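Local coordinates for transcriptional regulator yvhJ (Bacillus subtilis subsp. subtilis, PDB 3NXH), which belongs to the LytR-CpsA-Psr family of cell-envelope-associated proteins and is named a transcriptional regulator, at residues S44-T49 and G159-Q164. Sequence-based numbering, arbitrary orientation.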
loop_
_atom_site.group_PDB
_atom_site.type_symbol
_atom_site.label_atom_id
_atom_site.label_comp_id
_atom_site.label_asym_id
_atom_site.label_seq_id
_atom_site.Cartn_x
_atom_site.Cartn_y
_atom_site.Cartn_z
ATOM N N SER A 44 -0.449 4.386 5.231
ATOM C CA SER A 44 -0.520 5.040 3.936
ATOM C C SER A 44 0.604 6.050 3.822
ATOM O O SER A 44 0.878 6.809 4.757
ATOM C CB SER A 44 -1.862 5.725 3.736
ATOM O OG SER A 44 -2.324 5.457 2.430
ATOM N N ILE A 45 1.286 6.035 2.687
ATOM C CA ILE A 45 2.333 7.013 2.477
ATOM C C ILE A 45 1.849 7.902 1.366
ATOM O O ILE A 45 1.562 7.440 0.261
ATOM C CB ILE A 45 3.685 6.393 2.115
ATOM C CG1 ILE A 45 3.958 5.169 2.981
ATOM C CG2 ILE A 45 4.800 7.422 2.296
ATOM C CD1 ILE A 45 5.326 4.632 2.803
ATOM N N PRO A 46 1.679 9.184 1.699
ATOM C CA PRO A 46 1.149 10.234 0.838
ATOM C C PRO A 46 2.133 10.484 -0.310
ATOM O O PRO A 46 3.316 10.699 -0.050
ATOM C CB PRO A 46 1.053 11.436 1.785
ATOM C CG PRO A 46 0.993 10.819 3.176
ATOM C CD PRO A 46 1.913 9.665 3.071
ATOM N N ARG A 47 1.646 10.444 -1.550
ATOM C CA ARG A 47 2.497 10.513 -2.731
ATOM C C ARG A 47 3.573 11.594 -2.699
ATOM O O ARG A 47 4.634 11.449 -3.303
ATOM C CB ARG A 47 1.636 10.713 -3.982
ATOM C CG ARG A 47 0.797 11.975 -3.941
ATOM C CD ARG A 47 -0.018 12.151 -5.208
ATOM N NE ARG A 47 -1.034 13.195 -5.039
ATOM C CZ ARG A 47 -1.653 13.829 -6.034
ATOM N NH1 ARG A 47 -1.364 13.552 -7.304
ATOM N NH2 ARG A 47 -2.557 14.755 -5.750
ATOM N N ASP A 48 3.288 12.685 -2.009
ATOM C CA ASP A 48 4.149 13.848 -2.064
ATOM C C ASP A 48 5.055 13.887 -0.888
ATOM O O ASP A 48 5.684 14.915 -0.648
ATOM C CB ASP A 48 3.316 15.122 -2.036
ATOM C CG ASP A 48 2.402 15.226 -3.204
ATOM O OD1 ASP A 48 2.929 15.375 -4.324
ATOM O OD2 ASP A 48 1.171 15.142 -2.998
ATOM N N THR A 49 5.103 12.800 -0.122
ATOM C CA THR A 49 5.942 12.820 1.051
ATOM C C THR A 49 7.340 13.158 0.586
ATOM O O THR A 49 7.776 12.747 -0.483
ATOM C CB THR A 49 5.938 11.514 1.798
ATOM O OG1 THR A 49 4.589 11.039 1.906
ATOM C CG2 THR A 49 6.537 11.715 3.196
ATOM N N GLY A 159 -7.096 12.853 1.423
ATOM C CA GLY A 159 -8.509 12.538 1.291
ATOM C C GLY A 159 -8.675 11.367 0.337
ATOM O O GLY A 159 -9.443 10.442 0.596
ATOM N N ARG A 160 -7.934 11.409 -0.772
ATOM C CA ARG A 160 -7.748 10.255 -1.657
ATOM C C ARG A 160 -7.214 9.083 -0.841
ATOM O O ARG A 160 -7.694 7.948 -0.973
ATOM C CB ARG A 160 -6.765 10.574 -2.788
ATOM C CG ARG A 160 -6.860 11.992 -3.311
ATOM C CD ARG A 160 -5.870 12.235 -4.430
ATOM N NE ARG A 160 -6.073 11.293 -5.527
ATOM C CZ ARG A 160 -5.334 11.256 -6.633
ATOM N NH1 ARG A 160 -4.331 12.116 -6.790
ATOM N NH2 ARG A 160 -5.599 10.356 -7.580
ATOM N N ASN A 161 -6.310 9.377 0.101
ATOM C CA ASN A 161 -5.641 8.342 0.887
ATOM C C ASN A 161 -6.571 7.515 1.776
ATOM O O ASN A 161 -6.408 6.294 1.920
ATOM C CB ASN A 161 -4.533 8.964 1.737
ATOM C CG ASN A 161 -3.176 8.811 1.115
ATOM O OD1 ASN A 161 -3.016 8.925 -0.107
ATOM N ND2 ASN A 161 -2.181 8.540 1.949
ATOM N N ASP A 162 -7.538 8.199 2.376
ATOM C CA ASP A 162 -8.521 7.569 3.244
ATOM C C ASP A 162 -9.433 6.621 2.456
ATOM O O ASP A 162 -9.848 5.576 2.975
ATOM C CB ASP A 162 -9.353 8.651 3.933
ATOM C CG ASP A 162 -9.502 8.413 5.417
ATOM O OD1 ASP A 162 -8.499 8.579 6.146
ATOM O OD2 ASP A 162 -10.623 8.063 5.853
ATOM N N ARG A 163 -9.743 6.982 1.209
ATOM C CA ARG A 163 -10.627 6.167 0.364
ATOM C C ARG A 163 -9.928 4.913 -0.159
ATOM O O ARG A 163 -10.572 3.894 -0.441
ATOM C CB ARG A 163 -11.152 6.983 -0.823
ATOM C CG ARG A 163 -12.338 7.896 -0.516
ATOM C CD ARG A 163 -12.635 8.839 -1.696
ATOM N NE ARG A 163 -12.297 10.224 -1.365
ATOM C CZ ARG A 163 -11.718 11.087 -2.199
ATOM N NH1 ARG A 163 -11.404 10.720 -3.432
ATOM N NH2 ARG A 163 -11.449 12.324 -1.794
ATOM N N GLN A 164 -8.610 5.000 -0.306
ATOM C CA GLN A 164 -7.814 3.888 -0.806
ATOM C C GLN A 164 -7.700 2.784 0.250
ATOM O O GLN A 164 -7.811 1.601 -0.054
ATOM C CB GLN A 164 -6.421 4.387 -1.200
ATOM C CG GLN A 164 -6.374 5.223 -2.470
ATOM C CD GLN A 164 -5.031 5.943 -2.668
ATOM O OE1 GLN A 164 -4.706 6.367 -3.775
ATOM N NE2 GLN A 164 -4.254 6.078 -1.593
#
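Arg160 brings its NH1 edge-on over one face of the Arg47 guanidinium, the two planes standing 90° apart. The approach is offset toward the rim of the group, on the side of its two terminal nitrogens, with Arg160 NH1 3.3 Å from Arg47 CZ, and both partners are donors, so no hydrogen bond joins them. The torsions account for the meeting: Arg47 leaves with CG between its backbone N and carbonyl carbon (chi1 59°) and then runs straight out to NE, whereas Arg160 bends at chi3 (57°) and crosses it at about a right angle. Nearby carboxylates probably temper the doubled charge. Asp48 lies beside Arg47 as an ion pair (NE to OD2 3.6 Å), its oxygen well off the guanidinium plane, so charge alone links them; Asp157 makes a long, weak pair with the same NE.

The example illustrates how an alpha/beta fold can gather charged groups where a strand gives way to a turn. Here strand 39-45 of the mixed sheet runs into a type I turn, Pro46 to Thr49, closed by Thr49 N to Pro46 O at 2.8 Å, and the first turn of helix 160-173 packs against this exit. Such clustering of arginines and aspartates is consistent with the polar pocket of LytR-CpsA-Psr domains.

Deeper in, the Asn161 side chain takes the largest share of the interface. It points from the helix to Ser44, whose OG lies 3.7 Å from Asn161 CG, and crosses the Pro46 ring at roughly a right angle. The Pro46 ring also touches Phe239 of strand 236-241 and Ile224.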